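Local coordinates for arginine decarboxylase, A207R protein (Paramecium bursaria Chlorella virus 1, PDB 2NVA) that decarboxylates arginine to agmatine with pyridoxal 5'-phosphate as cofactor, as a viral member of the class-II Orn/Lys/Arg decarboxylase family, at residues I131-C136 / S174-S179; S193-F198 / F242-V247; P208-I213 / T248-P253. All coordinates share one frame; numbering follows the deposited sequence.

Interaction 1: I131-C136 / S174-S179. With PL2 ((4-{[(4-{[amino(imino)methyl]amino}butyl)amino]methyl}-5-hydroxy-6-methylpyridin-3-yl)methyl dihydrogen phosphate), chain I.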
loop_
_atom_site.group_PDB
_atom_site.type_symbol
_atom_site.label_atom_id
_atom_site.label_comp_id
_atom_site.label_asym_id
_atom_site.label_seq_id
_atom_site.Cartn_x
_atom_site.Cartn_y
_atom_site.Cartn_z
ATOM N N ILE A 131 3.351 12.736 27.505
ATOM C CA ILE A 131 4.187 13.690 26.796
ATOM C C ILE A 131 3.299 14.452 25.821
ATOM O O ILE A 131 2.667 13.856 24.960
ATOM C CB ILE A 131 5.366 12.991 26.044
ATOM C CG1 ILE A 131 6.335 12.352 27.043
ATOM C CG2 ILE A 131 6.108 13.977 25.160
ATOM C CD1 ILE A 131 7.382 11.427 26.393
ATOM N N LEU A 132 3.248 15.770 25.974
ATOM C CA LEU A 132 2.426 16.568 25.080
ATOM C C LEU A 132 3.155 16.765 23.755
ATOM O O LEU A 132 4.242 17.330 23.724
ATOM C CB LEU A 132 2.057 17.918 25.713
ATOM C CG LEU A 132 1.363 18.932 24.789
ATOM C CD1 LEU A 132 -0.012 18.457 24.321
ATOM C CD2 LEU A 132 1.273 20.307 25.455
ATOM N N ARG A 133 2.537 16.305 22.674
ATOM C CA ARG A 133 3.083 16.531 21.344
ATOM C C ARG A 133 2.569 17.857 20.791
ATOM O O ARG A 133 1.358 18.074 20.708
ATOM C CB ARG A 133 2.725 15.391 20.388
ATOM C CG ARG A 133 3.304 15.596 18.996
ATOM C CD ARG A 133 3.147 14.355 18.143
ATOM N NE ARG A 133 3.463 14.620 16.744
ATOM C CZ ARG A 133 3.405 13.695 15.789
ATOM N NH1 ARG A 133 3.029 12.457 16.088
ATOM N NH2 ARG A 133 3.713 14.005 14.532
ATOM N N ILE A 134 3.503 18.736 20.437
ATOM C CA ILE A 134 3.162 20.020 19.832
ATOM C C ILE A 134 3.468 20.009 18.340
ATOM O O ILE A 134 4.401 19.331 17.894
ATOM C CB ILE A 134 3.877 21.205 20.538
ATOM C CG1 ILE A 134 5.403 21.103 20.387
ATOM C CG2 ILE A 134 3.483 21.215 22.022
ATOM C CD1 ILE A 134 6.174 22.365 20.864
ATOM N N ARG A 135 2.684 20.766 17.575
ATOM C CA ARG A 135 2.920 20.848 16.141
ATOM C C ARG A 135 4.023 21.861 15.838
ATOM O O ARG A 135 3.933 23.029 16.240
ATOM C CB ARG A 135 1.648 21.253 15.404
ATOM C CG ARG A 135 1.854 21.336 13.906
ATOM C CD ARG A 135 0.627 21.845 13.207
ATOM N NE ARG A 135 0.865 21.865 11.762
ATOM C CZ ARG A 135 -0.074 22.069 10.841
ATOM N NH1 ARG A 135 -1.343 22.253 11.199
ATOM N NH2 ARG A 135 0.258 22.060 9.557
ATOM N N CYS A 136 5.056 21.408 15.131
ATOM C CA CYS A 136 6.153 22.269 14.685
ATOM C C CYS A 136 6.685 21.716 13.368
ATOM O O CYS A 136 7.506 20.786 13.371
ATOM C CB CYS A 136 7.303 22.282 15.707
ATOM S SG CYS A 136 6.966 22.958 17.343
ATOM N N SER A 174 7.020 16.718 23.193
ATOM C CA SER A 174 7.584 16.152 21.970
ATOM C C SER A 174 7.116 16.928 20.738
ATOM O O SER A 174 6.172 17.710 20.796
ATOM C CB SER A 174 7.192 14.685 21.828
ATOM O OG SER A 174 5.833 14.565 21.471
ATOM N N PHE A 175 7.785 16.680 19.621
ATOM C CA PHE A 175 7.354 17.194 18.335
ATOM C C PHE A 175 7.896 16.233 17.292
ATOM O O PHE A 175 8.811 15.456 17.576
ATOM C CB PHE A 175 7.897 18.614 18.097
ATOM C CG PHE A 175 9.415 18.718 18.132
ATOM C CD1 PHE A 175 10.180 18.443 16.994
ATOM C CD2 PHE A 175 10.080 19.118 19.298
ATOM C CE1 PHE A 175 11.583 18.540 17.020
ATOM C CE2 PHE A 175 11.483 19.228 19.326
ATOM C CZ PHE A 175 12.229 18.937 18.181
ATOM N N HIS A 176 7.328 16.292 16.095
ATOM C CA HIS A 176 7.946 15.658 14.944
ATOM C C HIS A 176 7.844 16.654 13.806
ATOM O O HIS A 176 6.737 17.042 13.419
ATOM C CB HIS A 176 7.244 14.348 14.591
ATOM C CG HIS A 176 8.078 13.445 13.735
ATOM N ND1 HIS A 176 8.823 13.914 12.675
ATOM C CD2 HIS A 176 8.299 12.110 13.786
ATOM C CE1 HIS A 176 9.451 12.904 12.094
ATOM N NE2 HIS A 176 9.145 11.797 12.746
ATOM N N VAL A 177 8.993 17.103 13.302
ATOM C CA VAL A 177 8.999 18.123 12.251
ATOM C C VAL A 177 8.485 17.584 10.918
ATOM O O VAL A 177 8.110 18.360 10.033
ATOM C CB VAL A 177 10.399 18.759 12.054
ATOM C CG1 VAL A 177 10.880 19.366 13.348
ATOM C CG2 VAL A 177 11.400 17.727 11.511
ATOM N N GLY A 178 8.469 16.266 10.772
ATOM C CA GLY A 178 8.119 15.641 9.508
ATOM C C GLY A 178 9.123 14.559 9.172
ATOM O O GLY A 178 10.287 14.634 9.584
ATOM N N SER A 179 8.671 13.553 8.434
ATOM C CA SER A 179 9.523 12.431 8.075
ATOM C C SER A 179 10.397 12.791 6.866
ATOM O O SER A 179 9.885 13.246 5.832
ATOM C CB SER A 179 8.677 11.177 7.803
ATOM O OG SER A 179 9.513 10.012 7.798
HETATM N N1 PL2 I . 8.146 9.052 15.624
HETATM C C2 PL2 I . 6.870 9.221 15.238
HETATM C C2A PL2 I . 5.777 9.513 16.285
HETATM C C3 PL2 I . 6.566 9.128 13.873
HETATM O O3 PL2 I . 5.271 9.321 13.506
HETATM C C4 PL2 I . 7.560 8.870 12.908
HETATM C C4A PL2 I . 7.261 8.747 11.385
HETATM C C5 PL2 I . 8.873 8.709 13.394
HETATM C C6 PL2 I . 9.128 8.802 14.750
HETATM P P PL2 I . 11.661 8.972 10.663
HETATM N N PL2 I . 6.071 9.526 10.972
HETATM C CA PL2 I . 5.321 8.839 9.912
HETATM C CG PL2 I . 5.395 7.934 7.549
HETATM O OP2 PL2 I . 11.694 9.968 9.405
HETATM O OP3 PL2 I . 11.673 7.464 10.050
HETATM O OP1 PL2 I . 12.801 9.217 11.595
HETATM O OP4 PL2 I . 10.212 9.235 11.315
HETATM C C5M PL2 I . 10.040 8.427 12.425
HETATM C CB PL2 I . 6.212 8.555 8.684
HETATM C CD PL2 I . 6.277 7.681 6.303
HETATM N NE PL2 I . 5.412 6.995 5.316
HETATM C CZ PL2 I . 5.828 6.345 4.219
HETATM N NH2 PL2 I . 4.909 5.751 3.419
HETATM N NH1 PL2 I . 7.127 6.286 3.910
HETATM O O HOH W 1 4.646 17.160 16.174
HETATM O O HOH W 2 4.768 19.065 13.433
#

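Interaction 2: S193-F198 / F242-V247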
loop_
_atom_site.group_PDB
_atom_site.type_symbol
_atom_site.label_atom_id
_atom_site.label_comp_id
_atom_site.label_asym_id
_atom_site.label_seq_id
_atom_site.Cartn_x
_atom_site.Cartn_y
_atom_site.Cartn_z
ATOM N N SER A 193 10.293 26.195 20.714
ATOM C CA SER A 193 8.860 26.138 21.017
ATOM C C SER A 193 8.573 25.137 22.131
ATOM O O SER A 193 7.649 25.328 22.926
ATOM C CB SER A 193 8.056 25.754 19.767
ATOM O OG SER A 193 8.163 26.762 18.774
ATOM N N SER A 194 9.352 24.058 22.165
ATOM C CA SER A 194 9.196 23.026 23.178
ATOM C C SER A 194 9.563 23.552 24.567
ATOM O O SER A 194 8.917 23.201 25.555
ATOM C CB SER A 194 10.054 21.810 22.832
ATOM O OG SER A 194 9.583 21.179 21.650
ATOM N N LYS A 195 10.607 24.383 24.637
ATOM C CA LYS A 195 10.985 25.016 25.906
ATOM C C LYS A 195 9.857 25.918 26.402
ATOM O O LYS A 195 9.581 25.978 27.604
ATOM C CB LYS A 195 12.293 25.801 25.763
ATOM C CG LYS A 195 12.769 26.529 27.041
ATOM C CD LYS A 195 12.897 25.576 28.236
ATOM C CE LYS A 195 13.346 26.328 29.503
ATOM N NZ LYS A 195 14.778 26.775 29.432
ATOM N N GLU A 196 9.210 26.618 25.476
ATOM C CA GLU A 196 8.086 27.476 25.828
ATOM C C GLU A 196 6.921 26.649 26.359
ATOM O O GLU A 196 6.246 27.060 27.301
ATOM C CB GLU A 196 7.648 28.324 24.634
ATOM C CG GLU A 196 8.706 29.357 24.224
ATOM C CD GLU A 196 8.445 30.009 22.875
ATOM O OE1 GLU A 196 7.512 29.578 22.145
ATOM O OE2 GLU A 196 9.195 30.970 22.532
ATOM N N ALA A 197 6.678 25.489 25.748
ATOM C CA ALA A 197 5.645 24.578 26.253
ATOM C C ALA A 197 6.027 23.959 27.610
ATOM O O ALA A 197 5.182 23.782 28.492
ATOM C CB ALA A 197 5.353 23.486 25.217
ATOM N N PHE A 198 7.305 23.628 27.756
ATOM C CA PHE A 198 7.867 23.108 29.001
ATOM C C PHE A 198 7.575 24.094 30.135
ATOM O O PHE A 198 7.133 23.695 31.232
ATOM C CB PHE A 198 9.374 22.980 28.803
ATOM C CG PHE A 198 10.034 21.923 29.627
ATOM C CD1 PHE A 198 10.104 20.608 29.166
ATOM C CD2 PHE A 198 10.657 22.264 30.830
ATOM C CE1 PHE A 198 10.750 19.633 29.902
ATOM C CE2 PHE A 198 11.316 21.290 31.586
ATOM C CZ PHE A 198 11.358 19.963 31.097
ATOM N N PHE A 242 17.745 23.791 26.687
ATOM C CA PHE A 242 17.682 22.762 27.705
ATOM C C PHE A 242 19.091 22.412 28.219
ATOM O O PHE A 242 19.487 21.230 28.191
ATOM C CB PHE A 242 16.980 21.505 27.160
ATOM C CG PHE A 242 15.523 21.706 26.812
ATOM C CD1 PHE A 242 14.530 21.402 27.732
ATOM C CD2 PHE A 242 15.145 22.162 25.552
ATOM C CE1 PHE A 242 13.179 21.562 27.406
ATOM C CE2 PHE A 242 13.809 22.340 25.223
ATOM C CZ PHE A 242 12.822 22.028 26.151
ATOM N N PRO A 243 19.844 23.428 28.714
ATOM C CA PRO A 243 21.206 23.170 29.202
ATOM C C PRO A 243 21.315 22.267 30.454
ATOM O O PRO A 243 22.378 21.655 30.674
ATOM C CB PRO A 243 21.751 24.575 29.500
ATOM C CG PRO A 243 20.563 25.418 29.734
ATOM C CD PRO A 243 19.474 24.857 28.848
ATOM N N GLU A 244 20.238 22.167 31.242
ATOM C CA GLU A 244 20.269 21.516 32.575
ATOM C C GLU A 244 20.431 20.007 32.459
ATOM O O GLU A 244 19.821 19.359 31.607
ATOM C CB GLU A 244 19.001 21.812 33.414
ATOM C CG GLU A 244 18.320 23.156 33.167
ATOM C CD GLU A 244 17.741 23.228 31.774
ATOM O OE1 GLU A 244 18.506 23.001 30.825
ATOM O OE2 GLU A 244 16.521 23.473 31.598
ATOM N N ASP A 245 21.238 19.457 33.359
ATOM C CA ASP A 245 21.437 18.022 33.419
ATOM C C ASP A 245 20.197 17.342 33.990
ATOM O O ASP A 245 20.122 16.111 33.980
ATOM N N THR A 246 19.224 18.117 34.468
ATOM C CA THR A 246 17.989 17.521 34.998
ATOM C C THR A 246 16.994 17.101 33.914
ATOM O O THR A 246 16.036 16.374 34.208
ATOM C CB THR A 246 17.255 18.428 36.003
ATOM O OG1 THR A 246 17.113 19.750 35.465
ATOM C CG2 THR A 246 18.019 18.510 37.331
ATOM N N VAL A 247 17.221 17.553 32.678
ATOM C CA VAL A 247 16.336 17.227 31.548
ATOM C C VAL A 247 16.867 16.001 30.815
ATOM O O VAL A 247 18.066 15.928 30.535
ATOM C CB VAL A 247 16.220 18.406 30.556
ATOM C CG1 VAL A 247 15.362 18.011 29.328
ATOM C CG2 VAL A 247 15.633 19.628 31.245
#

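Interaction 3: P208-I213 / T248-P253. With PL2 ((4-{[(4-{[amino(imino)methyl]amino}butyl)amino]methyl}-5-hydroxy-6-methylpyridin-3-yl)methyl dihydrogen phosphate), chain I.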
loop_
_atom_site.group_PDB
_atom_site.type_symbol
_atom_site.label_atom_id
_atom_site.label_comp_id
_atom_site.label_asym_id
_atom_site.label_seq_id
_atom_site.Cartn_x
_atom_site.Cartn_y
_atom_site.Cartn_z
ATOM N N PRO A 208 7.830 18.599 34.445
ATOM C CA PRO A 208 8.331 17.874 33.275
ATOM C C PRO A 208 9.857 17.774 33.279
ATOM O O PRO A 208 10.541 18.626 33.866
ATOM C CB PRO A 208 7.861 18.741 32.101
ATOM C CG PRO A 208 7.797 20.121 32.652
ATOM C CD PRO A 208 7.369 19.955 34.093
ATOM N N TYR A 209 10.374 16.738 32.623
ATOM C CA TYR A 209 11.816 16.515 32.557
ATOM C C TYR A 209 12.267 15.891 31.237
ATOM O O TYR A 209 13.453 15.646 31.064
ATOM C CB TYR A 209 12.309 15.655 33.744
ATOM C CG TYR A 209 11.576 14.336 33.914
ATOM C CD1 TYR A 209 12.085 13.150 33.393
ATOM C CD2 TYR A 209 10.358 14.287 34.602
ATOM C CE1 TYR A 209 11.399 11.940 33.568
ATOM C CE2 TYR A 209 9.676 13.101 34.774
ATOM C CZ TYR A 209 10.192 11.935 34.256
ATOM O OH TYR A 209 9.488 10.757 34.443
ATOM N N ILE A 210 11.340 15.627 30.316
ATOM C CA ILE A 210 11.722 14.990 29.048
ATOM C C ILE A 210 11.493 15.910 27.856
ATOM O O ILE A 210 10.416 16.492 27.724
ATOM C CB ILE A 210 10.967 13.646 28.815
ATOM C CG1 ILE A 210 11.417 12.587 29.843
ATOM C CG2 ILE A 210 11.174 13.135 27.368
ATOM C CD1 ILE A 210 10.850 11.187 29.598
ATOM N N LEU A 211 12.516 16.055 27.011
ATOM C CA LEU A 211 12.336 16.640 25.698
ATOM C C LEU A 211 12.442 15.498 24.703
ATOM O O LEU A 211 13.387 14.716 24.758
ATOM C CB LEU A 211 13.403 17.696 25.403
ATOM C CG LEU A 211 13.491 18.178 23.945
ATOM C CD1 LEU A 211 12.240 18.993 23.566
ATOM C CD2 LEU A 211 14.763 18.989 23.682
ATOM N N ASP A 212 11.466 15.390 23.809
ATOM C CA ASP A 212 11.469 14.339 22.809
ATOM C C ASP A 212 11.514 15.035 21.446
ATOM O O ASP A 212 10.546 15.682 21.054
ATOM C CB ASP A 212 10.199 13.492 22.968
ATOM C CG ASP A 212 10.058 12.389 21.926
ATOM O OD1 ASP A 212 10.813 12.334 20.917
ATOM O OD2 ASP A 212 9.132 11.558 22.117
ATOM N N ILE A 213 12.636 14.913 20.732
ATOM C CA ILE A 213 12.794 15.661 19.480
ATOM C C ILE A 213 12.266 14.901 18.249
ATOM O O ILE A 213 12.482 15.336 17.114
ATOM C CB ILE A 213 14.263 16.107 19.237
ATOM C CG1 ILE A 213 15.172 14.884 19.135
ATOM C CG2 ILE A 213 14.725 17.098 20.335
ATOM C CD1 ILE A 213 16.551 15.171 18.479
ATOM N N THR A 248 15.997 15.028 30.546
ATOM C CA THR A 248 16.365 13.875 29.722
ATOM C C THR A 248 15.932 14.174 28.294
ATOM O O THR A 248 14.818 14.636 28.081
ATOM C CB THR A 248 15.640 12.603 30.209
ATOM O OG1 THR A 248 16.163 12.224 31.477
ATOM C CG2 THR A 248 15.820 11.435 29.231
ATOM N N ILE A 249 16.800 13.918 27.321
ATOM C CA ILE A 249 16.439 14.166 25.929
ATOM C C ILE A 249 16.337 12.824 25.231
ATOM O O ILE A 249 17.218 11.980 25.363
ATOM C CB ILE A 249 17.462 15.054 25.187
ATOM C CG1 ILE A 249 18.006 16.190 26.095
ATOM C CG2 ILE A 249 16.900 15.525 23.796
ATOM C CD1 ILE A 249 17.131 17.452 26.147
ATOM N N VAL A 250 15.248 12.617 24.505
ATOM C CA VAL A 250 15.084 11.401 23.713
ATOM C C VAL A 250 14.716 11.788 22.278
ATOM O O VAL A 250 14.381 12.943 22.008
ATOM C CB VAL A 250 13.984 10.450 24.294
ATOM C CG1 VAL A 250 14.342 9.982 25.712
ATOM C CG2 VAL A 250 12.615 11.110 24.269
ATOM N N ALA A 251 14.798 10.818 21.371
ATOM C CA ALA A 251 14.401 11.013 19.982
ATOM C C ALA A 251 13.661 9.767 19.503
ATOM O O ALA A 251 13.722 8.722 20.158
ATOM C CB ALA A 251 15.613 11.269 19.107
ATOM N N GLU A 252 12.985 9.885 18.361
ATOM C CA GLU A 252 12.233 8.771 17.805
ATOM C C GLU A 252 12.697 8.493 16.369
ATOM O O GLU A 252 11.888 8.534 15.438
ATOM C CB GLU A 252 10.735 9.082 17.834
ATOM C CG GLU A 252 10.175 9.429 19.215
ATOM C CD GLU A 252 8.802 10.106 19.157
ATOM O OE1 GLU A 252 8.339 10.462 18.040
ATOM O OE2 GLU A 252 8.183 10.292 20.229
ATOM N N PRO A 253 14.001 8.211 16.188
ATOM C CA PRO A 253 14.455 8.023 14.810
ATOM C C PRO A 253 13.979 6.696 14.230
ATOM O O PRO A 253 14.012 5.677 14.918
ATOM C CB PRO A 253 15.987 8.015 14.939
ATOM C CG PRO A 253 16.240 7.510 16.321
ATOM C CD PRO A 253 15.096 8.038 17.166
HETATM N N1 PL2 I . 8.146 9.052 15.624
HETATM C C2 PL2 I . 6.870 9.221 15.238
HETATM C C2A PL2 I . 5.777 9.513 16.285
HETATM C C3 PL2 I . 6.566 9.128 13.873
HETATM O O3 PL2 I . 5.271 9.321 13.506
HETATM C C4 PL2 I . 7.560 8.870 12.908
HETATM C C4A PL2 I . 7.261 8.747 11.385
HETATM C C5 PL2 I . 8.873 8.709 13.394
HETATM C C6 PL2 I . 9.128 8.802 14.750
HETATM P P PL2 I . 11.661 8.972 10.663
HETATM N N PL2 I . 6.071 9.526 10.972
HETATM C CA PL2 I . 5.321 8.839 9.912
HETATM C CG PL2 I . 5.395 7.934 7.549
HETATM O OP2 PL2 I . 11.694 9.968 9.405
HETATM O OP3 PL2 I . 11.673 7.464 10.050
HETATM O OP1 PL2 I . 12.801 9.217 11.595
HETATM O OP4 PL2 I . 10.212 9.235 11.315
HETATM C C5M PL2 I . 10.040 8.427 12.425
HETATM C CB PL2 I . 6.212 8.555 8.684
HETATM C CD PL2 I . 6.277 7.681 6.303
HETATM N NE PL2 I . 5.412 6.995 5.316
HETATM C CZ PL2 I . 5.828 6.345 4.219
HETATM N NH2 PL2 I . 4.909 5.751 3.419
HETATM N NH1 PL2 I . 7.127 6.286 3.910
#

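Interaction 1: I131-C136 / S174-S179
With CG anti to the backbone N in both residues (chi1 -179° in Arg133, -161° in His176), the side chains of Arg133 and His176 run side by side and point the same way. Guanidinium and imidazole planes are 35° apart, and Arg133 NH2 reaches His176 CB at 3.5 Å. The backbones are joined by a single parallel bridge, Arg133 with Ser174, at the C-terminal ends of two strands of the TIM barrel: Ser174 N donates to Leu132 O (2.9 Å) and Ile134 N to Ser174 O (2.9 Å). Past this bridge, water takes over. One water, lying in the guanidinium plane, accepts from Arg133 NE (2.9 Å) and from His176 N (2.8 Å); another links Cys136 N to His176 O. Both imidazole nitrogens are engaged: Gly178 N donates to His176 ND1 (3.0 Å), while His176 NE2 donates to the phosphate ester oxygen OP4 of PL2 (3.1 Å). Ring atom CD2 of His176 meets PL2 C4 at 3.4 Å. Ser179 OG binds phosphate oxygen OP2. With a donor at ND1 and an acceptor at NE2, the two bonds fix the ring's rotation and point its N-H at the phosphate ester oxygen, while the NE2-CD2 side of the ring lies against the pyridine.

Interaction 2: S193-F198 / F242-V247
Phe242 presses its ring against Lys195 and Phe198, one turn apart on helix 184-204, an outer helix of the TIM barrel, from the loop that leads into strand 248-251. It has the most surface buried by the contact, followed by Lys195 and Phe198, and each of the two helix residues meets a different part of the ring. Phe198 takes the edge: the planes stand at 87° and the centroids are 5.3 Å apart, a T-shaped pair in which Phe242 is the edge and Phe198 the face. The touching atom is Phe242 CE1, which comes within 3.7 Å of Phe198 CD1 and lies over the Phe198 face, displaced toward its rim.

Lys195 covers one face of the Phe242 ring. A bend at chi2 (55°) brings its CD over that face, 4.3 Å from the Phe242 centroid and 20° off the ring normal, a CH-pi contact. Deeper in, the leading ring atom Phe242 CZ approaches the helix backbone at Lys195 CA (3.5 Å). The ammonium adds little to the ring: Lys195 NZ is 5.8 Å from the Phe242 centroid, at most a weak cation-pi attraction, and its hydrogen bond goes instead to Phe241 O. Hydrophobic contact therefore dominates, with Leu211 of strand 210-212 also touching Phe242 and joining the cluster to the barrel wall. The loop is held separately by Arg40 NH1, which bonds Phe242 O. At the far end of the Phe198 ring, its CZ meets Val247 CG2 at 4.3 Å, approaching obliquely.

Interaction 3: P208-I213 / T248-P253
Tyr209 begins the ladder with Thr248: Thr248 N donates to Tyr209 O at 2.7 Å. From there strands 210-212 and 248-251 run parallel, their directions 22° apart. Ile210 pairs with Thr248, and its CG2 lies against CG2 of Val250. Leu211 bonds twice, Leu211 N to Thr248 O (2.9 Å) and Val250 N to Leu211 O (2.8 Å), the alternation expected of parallel strands. Its side chain points to the other face of the sheet, beside that of Ile249, where Leu211 CD2 and Ile249 CD1 are 3.7 Å apart. Asp212 shares a face with Ile210. Its CG is anti to the backbone N (chi1 177°), and the carboxylate meets that of Glu252, Asp212 OD2 lying 2.5 Å from Glu252 OE2, with the two planes 79° apart. Gly214 N binds Asp212 OD1. The other oxygen of Glu252, OE1, lies 2.8 Å from the pyridine N1 of PL2, so Asp212 is a second-shell residue positioned behind a first-shell one. Ile213 closes the ladder: Ile213 N donates to Val250 O (2.9 Å), and its CG1 packs on Ala251 CB. This pair of strands belongs to the parallel barrel sheet, between strand 170-174, bonded to the 210-212 edge, and strand 41-46 beside 248-251; helix 184-204 covers Leu211 from outside.

In the fold
From the N terminus, interaction 1 comes first and closes before the others open: it joins strand 129-133 to the end of strand 170-174, with helix 156-165 in the intervening chain. Interaction 2 opens next, on helix 184-204, and interaction 3 opens on strand 210-212 before interaction 2 closes after helix 229-241; strand 248-251 then closes interaction 3. The last two therefore cross, tying an outer helix and a loop to the neighbouring strand pair. Interactions 1 and 3 are bridged by a probable bond from Phe175 N to Asp212 O, and both reach PL2. Together the three contacts unite consecutive beta-alpha units of one barrel, from outer layer to cofactor pocket.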